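Local coordinates for Tlr1789 protein (Thermosynechococcus elongatus, PDB 2X8X) that probably takes part, as an Omp85-family outer-membrane protein, in protein targeting and membrane insertion, this piece being its N-terminal region of three POTRA domains, at residues Q171-F176 with L205-D210; F176-E181 with L226-K231; L107-L112 with P137-D142; A197-L202 with V211-E216. One frame throughout, in Å; residues are numbered along the deposited sequence.

Interaction 1 of 4, residues Q171-F176 with L205-D210; sequences QRTRDF and LGLFED
T173 meets L207 and F208 with the two branches of its side chain, and the two halves of the contact differ in character and surroundings more than in distance. The packed half is apolar: CG2 of T173 sits at the edge of the F208 ring, near its plane and 3.9 Å from CE1. The ring is also held from one face, where CB of its own neighbour L207 rests over the centre, 3.7 Å above the plane. I178 and I230 touch this ring and F161 touches T173, so the methyl-to-ring meeting lies at the margin of the core. F208 opens strand 208-217 of the last POTRA domain, and just beyond it E209 and D210 both face K231, a classic beta bulge where the strand turns a corner. The solvent side is that of the hydroxyl. With OG1 anti to the backbone N (chi1 -178°), T173 turns its oxygen toward L207, where OG1 lies 4.0 Å from CD1, a polar atom grazing a methyl. L207 and T173 are both partly exposed here, and R172, just before T173 in the loop, is exposed. The loop itself is tied down by E232, whose carboxylate oxygens accept from the backbone N atoms of R172 and T173.

Interaction 2 of 4, residues F176-E181 with L226-K231; sequences FVISRE and LILNIK
In the POTRA fold two helices pack on one face of a small mixed sheet, and here the short first helix, 175-179, lays I178 onto the central strand, 224-232. That strand runs parallel to 154-161 on one flank and antiparallel to 208-217 on the other. I178 alone carries the helix side of the contact, its two branches meeting two residues of the strand, L228 and I230, which lie two positions apart and so face the same way. The long branch of I178 is nearly extended (chi2 158°) and meets the similarly stretched branch of I230 tip to tip. The first torsion (chi1 -68°) sets CG1 beside the backbone N, which leaves CG2, the short branch, anti to that N and near L228. All three residues are buried, and the wider core closes round them: Y159 and F161 of strand 154-161 and L202 of helix 192-205 touch I178, while F208 reaches I230. Within the helical segment E181 N is bonded to I178 O, 3.0 Å away. Across the contact the methyl-to-methyl distances are 3.8 Å from I178 CD1 to I230 CD1 and 4.3 Å from I178 CG2 to L228 CD1.

Interaction 3 of 4, residues L107-L112 with P137-D142; sequences LNLREL and PQVDPD
The puckered five-membered ring of P137 turns its CB and CG atoms to L112, whose CD2 lies 3.8 Å from CB and 3.9 Å from CG; the two side chains lie alongside each other, running opposite ways. The ring also touches L147 of the neighbouring strand. The flat group, the amide of N108, takes no part in the contact with the strand and serves the helix end. Its OD1 takes E111 N at 3.2 Å in a fairly straight bond (159°), with the donor tilted 24° out of the carbonyl plane, and R110 N in a weaker, strongly bent one. N108 is thus the N-cap of helix 109-125, the second helix of the middle POTRA domain, and its ND2 donates to T50 O in the loop after helix 37-48 of the first POTRA domain. On either side of the cap, leucines face strand 132-139. L107 and V139 approach tip to tip: CD2 of L107 meets both methyls of V139, CG1 at 3.7 Å and CG2 at 4.0 Å, while L109 CD2 brushes V139 CG2 more loosely at 4.4 Å. V145 of strand 144-150 touches both L107 and L112. Contact with the strand is therefore wholly apolar, whereas N108 caps the helix with OD1 and, through ND2, bonds to the preceding domain.

Interaction 4 of 4, residues A197-L202 with V211-E216; sequences ADLRRL and VQVALE
L199 leans toward the strand with CG anti to its carbonyl carbon (chi1 -72°) and an extended second torsion (174°), which carries its forked end out to V211 and V213. This is the long second helix of the last POTRA domain, 192-205, covering the edge strand 208-217. The helix is followed directly by the strand, as in the beta-alpha-alpha-beta-beta order of the POTRA fold, their local axes 10.1 Å apart and nearly antiparallel at 155°. V211 and V213, two positions apart on the strand, both face the helix, while Q212 between them points the other way. The two methyls of L199 sit against this pair: CD2 touches V211 CG1 at 3.5 Å, close packing for two methyls, and is 4.0 Å from V213 CG2. One turn further on, L202 is buried but adds only a marginal approach to V211, since its CD1 stays 4.5 Å from CG1; L202 also touches I178 and L228. V213 in turn packs on L226 and L228 of the central strand, joining the L199 patch to the core. On another side of the helix, D198 accepts from D183 N and is hydrogen-bonded to T184 OG1, which ties the helix to the loop before it. The other methyl of L199, CD1, meets V213 CG2 at 4.0 Å.

In the fold
Interactions 1, 2 and 4 lie in the last POTRA domain. The centres of interactions 1 and 2 are 7 Å apart, as are those of interactions 2 and 4; interactions 1 and 4 are 12 Å apart between centres. Both helices of that domain reach one sheet: interactions 1 and 2 use helix 175-179, interaction 4 helix 192-205, and strands 208-217 and 224-232 are neighbours. Along the chain interactions 1 and 2 cross, and so do 1 and 4, whereas 4 falls wholly between the two segments of 2. Interaction 3 comes earlier, in the middle domain, its centre 40 Å or more from the others. This fits a chain of successive POTRA domains, with three of the contacts in the last and one in the middle.

Interaction 1 of 4, residues Q171-F176 with L205-D210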
loop_
_atom_site.group_PDB
_atom_site.type_symbol
_atom_site.label_atom_id
_atom_site.label_comp_id
_atom_site.label_asym_id
_atom_site.label_seq_id
_atom_site.Cartn_x
_atom_site.Cartn_y
_atom_site.Cartn_z
ATOM N N GLN A 171 -17.544 14.594 35.339
ATOM C CA GLN A 171 -16.400 15.477 34.983
ATOM C C GLN A 171 -16.305 16.680 35.929
ATOM O O GLN A 171 -17.325 17.331 36.168
ATOM C CB GLN A 171 -16.680 16.004 33.578
ATOM C CG GLN A 171 -15.840 17.189 33.136
ATOM C CD GLN A 171 -15.890 17.361 31.602
ATOM O OE1 GLN A 171 -15.230 18.245 31.034
ATOM N NE2 GLN A 171 -16.648 16.493 30.934
ATOM N N ARG A 172 -15.115 16.983 36.451
ATOM C CA ARG A 172 -14.907 18.230 37.239
ATOM C C ARG A 172 -14.176 19.340 36.437
ATOM O O ARG A 172 -14.645 20.493 36.418
ATOM C CB ARG A 172 -14.265 17.978 38.637
ATOM C CG ARG A 172 -15.071 16.940 39.529
ATOM C CD ARG A 172 -14.668 16.792 41.066
ATOM N NE ARG A 172 -13.219 16.669 41.269
ATOM C CZ ARG A 172 -12.487 15.558 41.092
ATOM N NH1 ARG A 172 -13.023 14.383 40.735
ATOM N NH2 ARG A 172 -11.180 15.635 41.275
ATOM N N THR A 173 -13.075 18.997 35.759
ATOM C CA THR A 173 -12.286 20.007 35.018
ATOM C C THR A 173 -13.033 20.465 33.725
ATOM O O THR A 173 -13.671 19.663 33.048
ATOM C CB THR A 173 -10.859 19.460 34.631
ATOM O OG1 THR A 173 -10.113 20.484 33.945
ATOM C CG2 THR A 173 -10.994 18.289 33.656
ATOM N N ARG A 174 -12.924 21.732 33.366
ATOM C CA ARG A 174 -13.530 22.205 32.104
ATOM C C ARG A 174 -12.780 21.713 30.873
ATOM O O ARG A 174 -11.559 21.532 30.919
ATOM C CB ARG A 174 -13.604 23.726 32.094
ATOM C CG ARG A 174 -14.038 24.300 33.455
ATOM C CD ARG A 174 -15.521 24.275 33.616
ATOM N NE ARG A 174 -16.012 25.651 33.600
ATOM C CZ ARG A 174 -16.314 26.342 32.495
ATOM N NH1 ARG A 174 -16.211 25.799 31.276
ATOM N NH2 ARG A 174 -16.745 27.591 32.611
ATOM N N ASP A 175 -13.524 21.520 29.779
ATOM C CA ASP A 175 -12.954 21.084 28.499
ATOM C C ASP A 175 -11.796 21.977 28.025
ATOM O O ASP A 175 -10.786 21.459 27.573
ATOM C CB ASP A 175 -14.016 21.015 27.349
ATOM C CG ASP A 175 -15.129 19.951 27.577
ATOM O OD1 ASP A 175 -14.926 18.914 28.251
ATOM O OD2 ASP A 175 -16.235 20.174 27.042
ATOM N N PHE A 176 -11.917 23.299 28.130
ATOM C CA PHE A 176 -10.832 24.153 27.594
ATOM C C PHE A 176 -9.475 23.863 28.241
ATOM O O PHE A 176 -8.436 24.005 27.609
ATOM C CB PHE A 176 -11.175 25.668 27.644
ATOM C CG PHE A 176 -11.248 26.231 29.048
ATOM C CD1 PHE A 176 -10.087 26.658 29.712
ATOM C CD2 PHE A 176 -12.473 26.324 29.732
ATOM C CE1 PHE A 176 -10.141 27.174 31.072
ATOM C CE2 PHE A 176 -12.548 26.850 31.067
ATOM C CZ PHE A 176 -11.373 27.263 31.735
ATOM N N LEU A 205 0.030 19.405 34.350
ATOM C CA LEU A 205 -1.062 20.182 35.030
ATOM C C LEU A 205 -1.318 19.692 36.477
ATOM O O LEU A 205 -1.707 20.469 37.326
ATOM C CB LEU A 205 -2.383 20.040 34.316
ATOM C CG LEU A 205 -2.428 20.592 32.860
ATOM C CD1 LEU A 205 -3.778 20.315 32.300
ATOM C CD2 LEU A 205 -2.208 22.050 32.859
ATOM N N GLY A 206 -1.106 18.405 36.727
ATOM C CA GLY A 206 -1.146 17.924 38.122
ATOM C C GLY A 206 -2.557 17.529 38.555
ATOM O O GLY A 206 -2.828 17.440 39.737
ATOM N N LEU A 207 -3.447 17.313 37.579
ATOM C CA LEU A 207 -4.893 17.203 37.768
ATOM C C LEU A 207 -5.395 15.784 37.673
ATOM O O LEU A 207 -6.478 15.502 38.234
ATOM C CB LEU A 207 -5.605 17.968 36.639
ATOM C CG LEU A 207 -5.567 19.472 36.737
ATOM C CD1 LEU A 207 -6.457 20.128 35.647
ATOM C CD2 LEU A 207 -5.854 19.948 38.183
ATOM N N PHE A 208 -4.656 14.925 36.938
ATOM C CA PHE A 208 -5.116 13.591 36.532
ATOM C C PHE A 208 -4.264 12.469 37.078
ATOM O O PHE A 208 -3.040 12.534 37.015
ATOM C CB PHE A 208 -5.176 13.457 34.976
ATOM C CG PHE A 208 -5.823 14.629 34.337
ATOM C CD1 PHE A 208 -7.167 14.941 34.648
ATOM C CD2 PHE A 208 -5.081 15.492 33.545
ATOM C CE1 PHE A 208 -7.786 16.059 34.087
ATOM C CE2 PHE A 208 -5.668 16.629 32.967
ATOM C CZ PHE A 208 -7.002 16.914 33.230
ATOM N N GLU A 209 -4.933 11.440 37.583
ATOM C CA GLU A 209 -4.251 10.276 38.050
ATOM C C GLU A 209 -3.795 9.405 36.885
ATOM O O GLU A 209 -2.747 8.747 36.948
ATOM C CB GLU A 209 -5.159 9.532 39.046
ATOM C CG GLU A 209 -5.507 10.453 40.214
ATOM C CD GLU A 209 -6.081 9.717 41.431
ATOM O OE1 GLU A 209 -6.467 8.528 41.290
ATOM O OE2 GLU A 209 -6.163 10.338 42.532
ATOM N N ASP A 210 -4.555 9.422 35.791
ATOM C CA ASP A 210 -4.218 8.580 34.649
ATOM C C ASP A 210 -4.858 9.235 33.469
ATOM O O ASP A 210 -5.940 9.841 33.555
ATOM C CB ASP A 210 -4.786 7.159 34.861
ATOM C CG ASP A 210 -4.324 6.118 33.774
ATOM O OD1 ASP A 210 -3.178 6.225 33.259
ATOM O OD2 ASP A 210 -5.129 5.167 33.458
#

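Interaction 2 of 4, residues F176-E181 with L226-K231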
loop_
_atom_site.group_PDB
_atom_site.type_symbol
_atom_site.label_atom_id
_atom_site.label_comp_id
_atom_site.label_asym_id
_atom_site.label_seq_id
_atom_site.Cartn_x
_atom_site.Cartn_y
_atom_site.Cartn_z
ATOM N N PHE A 176 -11.917 23.299 28.130
ATOM C CA PHE A 176 -10.832 24.153 27.594
ATOM C C PHE A 176 -9.475 23.863 28.241
ATOM O O PHE A 176 -8.436 24.005 27.609
ATOM C CB PHE A 176 -11.175 25.668 27.644
ATOM C CG PHE A 176 -11.248 26.231 29.048
ATOM C CD1 PHE A 176 -10.087 26.658 29.712
ATOM C CD2 PHE A 176 -12.473 26.324 29.732
ATOM C CE1 PHE A 176 -10.141 27.174 31.072
ATOM C CE2 PHE A 176 -12.548 26.850 31.067
ATOM C CZ PHE A 176 -11.373 27.263 31.735
ATOM N N VAL A 177 -9.490 23.473 29.520
ATOM C CA VAL A 177 -8.263 23.228 30.303
ATOM C C VAL A 177 -7.443 22.148 29.647
ATOM O O VAL A 177 -6.208 22.262 29.566
ATOM C CB VAL A 177 -8.563 22.890 31.781
ATOM C CG1 VAL A 177 -7.284 22.509 32.562
ATOM C CG2 VAL A 177 -9.168 24.077 32.471
ATOM N N ILE A 178 -8.142 21.121 29.162
ATOM C CA ILE A 178 -7.505 20.008 28.484
ATOM C C ILE A 178 -7.184 20.382 27.033
ATOM O O ILE A 178 -6.055 20.182 26.565
ATOM C CB ILE A 178 -8.381 18.744 28.506
ATOM C CG1 ILE A 178 -8.491 18.216 29.951
ATOM C CG2 ILE A 178 -7.773 17.678 27.638
ATOM C CD1 ILE A 178 -9.715 17.333 30.130
ATOM N N SER A 179 -8.183 20.913 26.342
ATOM C CA SER A 179 -8.039 21.175 24.914
ATOM C C SER A 179 -6.832 22.135 24.638
ATOM O O SER A 179 -6.092 21.997 23.659
ATOM C CB SER A 179 -9.379 21.745 24.431
ATOM O OG SER A 179 -9.252 22.092 23.067
ATOM N N ARG A 180 -6.629 23.113 25.508
ATOM C CA ARG A 180 -5.588 24.111 25.258
ATOM C C ARG A 180 -4.181 23.588 25.450
ATOM O O ARG A 180 -3.216 24.255 25.077
ATOM C CB ARG A 180 -5.816 25.353 26.083
ATOM C CG ARG A 180 -5.264 25.303 27.494
ATOM C CD ARG A 180 -5.814 26.569 28.229
ATOM N NE ARG A 180 -5.912 26.342 29.678
ATOM C CZ ARG A 180 -6.123 27.285 30.594
ATOM N NH1 ARG A 180 -6.267 28.563 30.247
ATOM N NH2 ARG A 180 -6.190 26.940 31.879
ATOM N N GLU A 181 -4.062 22.388 26.021
ATOM C CA GLU A 181 -2.758 21.758 26.116
ATOM C C GLU A 181 -2.417 20.893 24.926
ATOM O O GLU A 181 -1.264 20.439 24.823
ATOM C CB GLU A 181 -2.677 20.902 27.384
ATOM C CG GLU A 181 -2.895 21.746 28.631
ATOM C CD GLU A 181 -1.837 22.824 28.827
ATOM O OE1 GLU A 181 -0.620 22.589 28.525
ATOM O OE2 GLU A 181 -2.233 23.892 29.340
ATOM N N LEU A 226 -10.366 10.084 18.472
ATOM C CA LEU A 226 -9.353 9.932 19.535
ATOM C C LEU A 226 -10.036 10.010 20.935
ATOM O O LEU A 226 -10.653 11.056 21.284
ATOM C CB LEU A 226 -8.214 10.960 19.448
ATOM C CG LEU A 226 -7.252 10.775 20.631
ATOM C CD1 LEU A 226 -6.202 9.851 20.160
ATOM C CD2 LEU A 226 -6.595 12.023 21.146
ATOM N N ILE A 227 -9.889 8.953 21.728
ATOM C CA ILE A 227 -10.590 8.900 23.027
ATOM C C ILE A 227 -9.515 9.109 24.064
ATOM O O ILE A 227 -8.472 8.434 24.004
ATOM C CB ILE A 227 -11.212 7.511 23.334
ATOM C CG1 ILE A 227 -12.015 6.910 22.153
ATOM C CG2 ILE A 227 -12.013 7.544 24.627
ATOM C CD1 ILE A 227 -13.110 7.731 21.632
ATOM N N LEU A 228 -9.744 10.047 24.983
ATOM C CA LEU A 228 -8.907 10.183 26.180
ATOM C C LEU A 228 -9.721 9.648 27.367
ATOM O O LEU A 228 -10.777 10.181 27.680
ATOM C CB LEU A 228 -8.541 11.639 26.414
ATOM C CG LEU A 228 -7.654 12.422 25.442
ATOM C CD1 LEU A 228 -7.185 13.712 26.125
ATOM C CD2 LEU A 228 -6.476 11.533 24.965
ATOM N N ASN A 229 -9.235 8.585 28.031
ATOM C CA ASN A 229 -9.896 7.998 29.158
ATOM C C ASN A 229 -9.153 8.575 30.347
ATOM O O ASN A 229 -7.933 8.298 30.533
ATOM C CB ASN A 229 -9.731 6.482 29.117
ATOM C CG ASN A 229 -10.605 5.835 28.027
ATOM O OD1 ASN A 229 -11.784 5.998 28.054
ATOM N ND2 ASN A 229 -9.996 5.200 27.031
ATOM N N ILE A 230 -9.878 9.362 31.136
ATOM C CA ILE A 230 -9.242 10.214 32.108
ATOM C C ILE A 230 -9.761 9.937 33.467
ATOM O O ILE A 230 -10.966 9.947 33.638
ATOM C CB ILE A 230 -9.539 11.718 31.783
ATOM C CG1 ILE A 230 -8.951 12.123 30.420
ATOM C CG2 ILE A 230 -8.952 12.629 32.873
ATOM C CD1 ILE A 230 -9.480 13.532 29.980
ATOM N N LYS A 231 -8.852 9.698 34.430
ATOM C CA LYS A 231 -9.189 9.586 35.846
ATOM C C LYS A 231 -8.614 10.790 36.583
ATOM O O LYS A 231 -7.398 10.912 36.681
ATOM C CB LYS A 231 -8.691 8.251 36.436
ATOM C CG LYS A 231 -9.210 6.977 35.706
ATOM C CD LYS A 231 -8.781 5.620 36.303
ATOM C CE LYS A 231 -8.773 4.584 35.135
ATOM N NZ LYS A 231 -8.872 3.138 35.478
#

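Interaction 3 of 4, residues L107-L112 with P137-D142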
loop_
_atom_site.group_PDB
_atom_site.type_symbol
_atom_site.label_atom_id
_atom_site.label_comp_id
_atom_site.label_asym_id
_atom_site.label_seq_id
_atom_site.Cartn_x
_atom_site.Cartn_y
_atom_site.Cartn_z
ATOM N N LEU A 107 5.576 -0.383 -16.541
ATOM C CA LEU A 107 5.331 -0.459 -15.094
ATOM C C LEU A 107 5.597 -1.905 -14.650
ATOM O O LEU A 107 5.213 -2.874 -15.341
ATOM C CB LEU A 107 3.862 -0.100 -14.859
ATOM C CG LEU A 107 3.275 -0.526 -13.496
ATOM C CD1 LEU A 107 3.798 0.346 -12.357
ATOM C CD2 LEU A 107 1.818 -0.376 -13.687
ATOM N N ASN A 108 6.246 -2.043 -13.496
ATOM C CA ASN A 108 6.497 -3.304 -12.875
ATOM C C ASN A 108 5.811 -3.289 -11.498
ATOM O O ASN A 108 6.057 -2.398 -10.676
ATOM C CB ASN A 108 8.012 -3.598 -12.765
ATOM C CG ASN A 108 8.265 -4.960 -12.211
ATOM O OD1 ASN A 108 8.020 -5.206 -11.010
ATOM N ND2 ASN A 108 8.745 -5.897 -13.064
ATOM N N LEU A 109 4.901 -4.223 -11.256
ATOM C CA LEU A 109 4.172 -4.195 -9.988
ATOM C C LEU A 109 5.017 -4.509 -8.777
ATOM O O LEU A 109 4.692 -4.067 -7.700
ATOM C CB LEU A 109 2.969 -5.104 -10.013
ATOM C CG LEU A 109 1.714 -4.644 -10.776
ATOM C CD1 LEU A 109 0.515 -5.410 -10.248
ATOM C CD2 LEU A 109 1.347 -3.191 -10.762
ATOM N N ARG A 110 6.102 -5.262 -8.907
ATOM C CA ARG A 110 7.035 -5.389 -7.764
ATOM C C ARG A 110 7.703 -4.046 -7.423
ATOM O O ARG A 110 7.802 -3.705 -6.264
ATOM C CB ARG A 110 8.171 -6.393 -8.028
ATOM C CG ARG A 110 7.805 -7.737 -8.469
ATOM C CD ARG A 110 9.214 -8.430 -8.598
ATOM N NE ARG A 110 9.147 -9.834 -8.962
ATOM C CZ ARG A 110 9.609 -10.839 -8.220
ATOM N NH1 ARG A 110 10.214 -10.595 -7.050
ATOM N NH2 ARG A 110 9.447 -12.096 -8.647
ATOM N N GLU A 111 8.203 -3.320 -8.420
ATOM C CA GLU A 111 8.760 -1.989 -8.193
ATOM C C GLU A 111 7.695 -0.979 -7.659
ATOM O O GLU A 111 7.989 -0.174 -6.763
ATOM C CB GLU A 111 9.335 -1.401 -9.469
ATOM C CG GLU A 111 10.461 -2.313 -10.132
ATOM C CD GLU A 111 11.003 -1.739 -11.512
ATOM O OE1 GLU A 111 11.294 -0.517 -11.544
ATOM O OE2 GLU A 111 11.159 -2.490 -12.543
ATOM N N LEU A 112 6.495 -1.036 -8.178
ATOM C CA LEU A 112 5.405 -0.245 -7.604
ATOM C C LEU A 112 5.186 -0.535 -6.157
ATOM O O LEU A 112 4.933 0.387 -5.377
ATOM C CB LEU A 112 4.103 -0.470 -8.344
ATOM C CG LEU A 112 3.000 0.563 -7.984
ATOM C CD1 LEU A 112 3.240 1.894 -8.643
ATOM C CD2 LEU A 112 1.670 0.042 -8.575
ATOM N N PRO A 137 -3.787 -0.658 -6.228
ATOM C CA PRO A 137 -3.455 0.386 -7.194
ATOM C C PRO A 137 -4.324 0.266 -8.438
ATOM O O PRO A 137 -4.635 -0.834 -8.856
ATOM C CB PRO A 137 -1.978 0.078 -7.547
ATOM C CG PRO A 137 -1.460 -0.718 -6.300
ATOM C CD PRO A 137 -2.620 -1.549 -5.926
ATOM N N GLN A 138 -4.816 1.392 -8.926
ATOM C CA GLN A 138 -5.483 1.443 -10.192
ATOM C C GLN A 138 -4.494 1.838 -11.284
ATOM O O GLN A 138 -3.935 2.915 -11.274
ATOM C CB GLN A 138 -6.597 2.470 -10.146
ATOM C CG GLN A 138 -7.839 1.781 -10.503
ATOM C CD GLN A 138 -8.325 2.294 -11.787
ATOM O OE1 GLN A 138 -8.150 1.669 -12.862
ATOM N NE2 GLN A 138 -8.957 3.480 -11.718
ATOM N N VAL A 139 -4.351 0.955 -12.243
ATOM C CA VAL A 139 -3.448 1.148 -13.382
ATOM C C VAL A 139 -4.302 1.447 -14.634
ATOM O O VAL A 139 -4.921 0.523 -15.195
ATOM C CB VAL A 139 -2.644 -0.172 -13.647
ATOM C CG1 VAL A 139 -1.711 -0.012 -14.829
ATOM C CG2 VAL A 139 -1.929 -0.728 -12.316
ATOM N N ASP A 140 -4.316 2.684 -15.132
ATOM C CA ASP A 140 -5.160 2.985 -16.311
ATOM C C ASP A 140 -4.359 2.669 -17.529
ATOM O O ASP A 140 -3.114 2.725 -17.471
ATOM C CB ASP A 140 -5.615 4.428 -16.339
ATOM C CG ASP A 140 -6.782 4.663 -15.377
ATOM O OD1 ASP A 140 -7.512 3.663 -15.115
ATOM O OD2 ASP A 140 -6.972 5.801 -14.858
ATOM N N PRO A 141 -5.042 2.370 -18.656
ATOM C CA PRO A 141 -4.291 1.944 -19.869
ATOM C C PRO A 141 -3.381 3.035 -20.452
ATOM O O PRO A 141 -2.437 2.721 -21.142
ATOM C CB PRO A 141 -5.401 1.595 -20.893
ATOM C CG PRO A 141 -6.708 1.539 -20.127
ATOM C CD PRO A 141 -6.506 2.432 -18.877
ATOM N N ASP A 142 -3.607 4.304 -20.135
ATOM C CA ASP A 142 -2.687 5.354 -20.600
ATOM C C ASP A 142 -1.405 5.543 -19.702
ATOM O O ASP A 142 -0.591 6.435 -19.982
ATOM C CB ASP A 142 -3.438 6.685 -20.763
ATOM C CG ASP A 142 -3.910 7.281 -19.424
ATOM O OD1 ASP A 142 -3.868 6.601 -18.345
ATOM O OD2 ASP A 142 -4.328 8.473 -19.439
#

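Interaction 4 of 4, residues A197-L202 with V211-E216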
loop_
_atom_site.group_PDB
_atom_site.type_symbol
_atom_site.label_atom_id
_atom_site.label_comp_id
_atom_site.label_asym_id
_atom_site.label_seq_id
_atom_site.Cartn_x
_atom_site.Cartn_y
_atom_site.Cartn_z
ATOM N N ALA A 197 3.716 14.310 23.451
ATOM C CA ALA A 197 3.919 15.665 23.912
ATOM C C ALA A 197 2.683 16.220 24.622
ATOM O O ALA A 197 2.775 16.906 25.672
ATOM C CB ALA A 197 4.336 16.565 22.716
ATOM N N ASP A 198 1.539 15.903 24.054
ATOM C CA ASP A 198 0.269 16.369 24.589
ATOM C C ASP A 198 0.053 15.714 25.964
ATOM O O ASP A 198 -0.384 16.386 26.889
ATOM C CB ASP A 198 -0.911 15.893 23.709
ATOM C CG ASP A 198 -1.108 16.741 22.410
ATOM O OD1 ASP A 198 -0.476 17.821 22.222
ATOM O OD2 ASP A 198 -1.933 16.292 21.569
ATOM N N LEU A 199 0.312 14.407 26.077
ATOM C CA LEU A 199 0.079 13.690 27.324
ATOM C C LEU A 199 1.035 14.191 28.471
ATOM O O LEU A 199 0.662 14.265 29.664
ATOM C CB LEU A 199 0.257 12.187 27.107
ATOM C CG LEU A 199 -0.808 11.438 26.305
ATOM C CD1 LEU A 199 -0.309 10.014 26.109
ATOM C CD2 LEU A 199 -2.084 11.477 27.140
ATOM N N ARG A 200 2.273 14.507 28.104
ATOM C CA ARG A 200 3.232 15.180 28.985
ATOM C C ARG A 200 2.755 16.539 29.465
ATOM O O ARG A 200 2.872 16.852 30.673
ATOM C CB ARG A 200 4.632 15.225 28.339
ATOM C CG ARG A 200 5.210 13.776 28.369
ATOM C CD ARG A 200 6.713 13.683 28.022
ATOM N NE ARG A 200 6.974 14.365 26.741
ATOM C CZ ARG A 200 7.077 13.769 25.543
ATOM N NH1 ARG A 200 6.949 12.444 25.426
ATOM N NH2 ARG A 200 7.320 14.510 24.455
ATOM N N ARG A 201 2.130 17.311 28.577
ATOM C CA ARG A 201 1.542 18.590 29.012
ATOM C C ARG A 201 0.363 18.357 29.909
ATOM O O ARG A 201 0.164 19.109 30.851
ATOM C CB ARG A 201 1.131 19.513 27.819
ATOM C CG ARG A 201 2.294 20.289 27.223
ATOM C CD ARG A 201 1.860 21.266 26.092
ATOM N NE ARG A 201 1.279 20.533 24.967
ATOM C CZ ARG A 201 1.947 20.050 23.914
ATOM N NH1 ARG A 201 3.256 20.224 23.776
ATOM N NH2 ARG A 201 1.292 19.401 22.962
ATOM N N LEU A 202 -0.438 17.324 29.617
ATOM C CA LEU A 202 -1.574 17.015 30.512
ATOM C C LEU A 202 -1.020 16.583 31.890
ATOM O O LEU A 202 -1.548 16.985 32.940
ATOM C CB LEU A 202 -2.536 15.979 29.904
ATOM C CG LEU A 202 -3.301 16.527 28.666
ATOM C CD1 LEU A 202 -4.120 15.360 28.056
ATOM C CD2 LEU A 202 -4.158 17.801 28.994
ATOM N N VAL A 211 -4.175 9.167 32.358
ATOM C CA VAL A 211 -4.824 9.491 31.088
ATOM C C VAL A 211 -4.456 8.386 30.124
ATOM O O VAL A 211 -3.284 8.188 29.908
ATOM C CB VAL A 211 -4.286 10.831 30.516
ATOM C CG1 VAL A 211 -4.944 11.095 29.144
ATOM C CG2 VAL A 211 -4.493 12.000 31.464
ATOM N N GLN A 212 -5.413 7.673 29.524
ATOM C CA GLN A 212 -5.080 6.682 28.520
ATOM C C GLN A 212 -5.688 7.048 27.163
ATOM O O GLN A 212 -6.826 7.494 27.061
ATOM C CB GLN A 212 -5.550 5.272 28.924
ATOM C CG GLN A 212 -4.783 4.590 30.095
ATOM C CD GLN A 212 -3.260 4.320 29.814
ATOM O OE1 GLN A 212 -2.859 3.948 28.707
ATOM N NE2 GLN A 212 -2.425 4.517 30.846
ATOM N N VAL A 213 -4.947 6.812 26.097
ATOM C CA VAL A 213 -5.429 7.176 24.757
ATOM C C VAL A 213 -6.001 5.924 24.100
ATOM O O VAL A 213 -5.358 4.897 24.146
ATOM C CB VAL A 213 -4.280 7.734 23.875
ATOM C CG1 VAL A 213 -4.797 8.010 22.500
ATOM C CG2 VAL A 213 -3.770 9.055 24.429
ATOM N N ALA A 214 -7.179 5.992 23.487
ATOM C CA ALA A 214 -7.691 4.843 22.727
ATOM C C ALA A 214 -8.211 5.402 21.412
ATOM O O ALA A 214 -8.662 6.554 21.397
ATOM C CB ALA A 214 -8.786 4.169 23.500
ATOM N N LEU A 215 -8.220 4.599 20.343
ATOM C CA LEU A 215 -8.723 5.018 19.023
ATOM C C LEU A 215 -9.956 4.255 18.628
ATOM O O LEU A 215 -10.011 3.054 18.790
ATOM C CB LEU A 215 -7.625 4.814 17.966
ATOM C CG LEU A 215 -6.302 5.566 18.264
ATOM C CD1 LEU A 215 -5.180 5.203 17.270
ATOM C CD2 LEU A 215 -6.524 7.065 18.248
ATOM N N GLU A 216 -10.978 4.925 18.117
ATOM C CA GLU A 216 -12.105 4.231 17.500
ATOM C C GLU A 216 -12.277 4.717 16.058
ATOM O O GLU A 216 -11.953 5.876 15.750
ATOM C CB GLU A 216 -13.362 4.474 18.343
ATOM C CG GLU A 216 -13.142 3.862 19.763
ATOM C CD GLU A 216 -14.343 3.931 20.712
ATOM O OE1 GLU A 216 -15.296 4.747 20.527
ATOM O OE2 GLU A 216 -14.302 3.157 21.697
#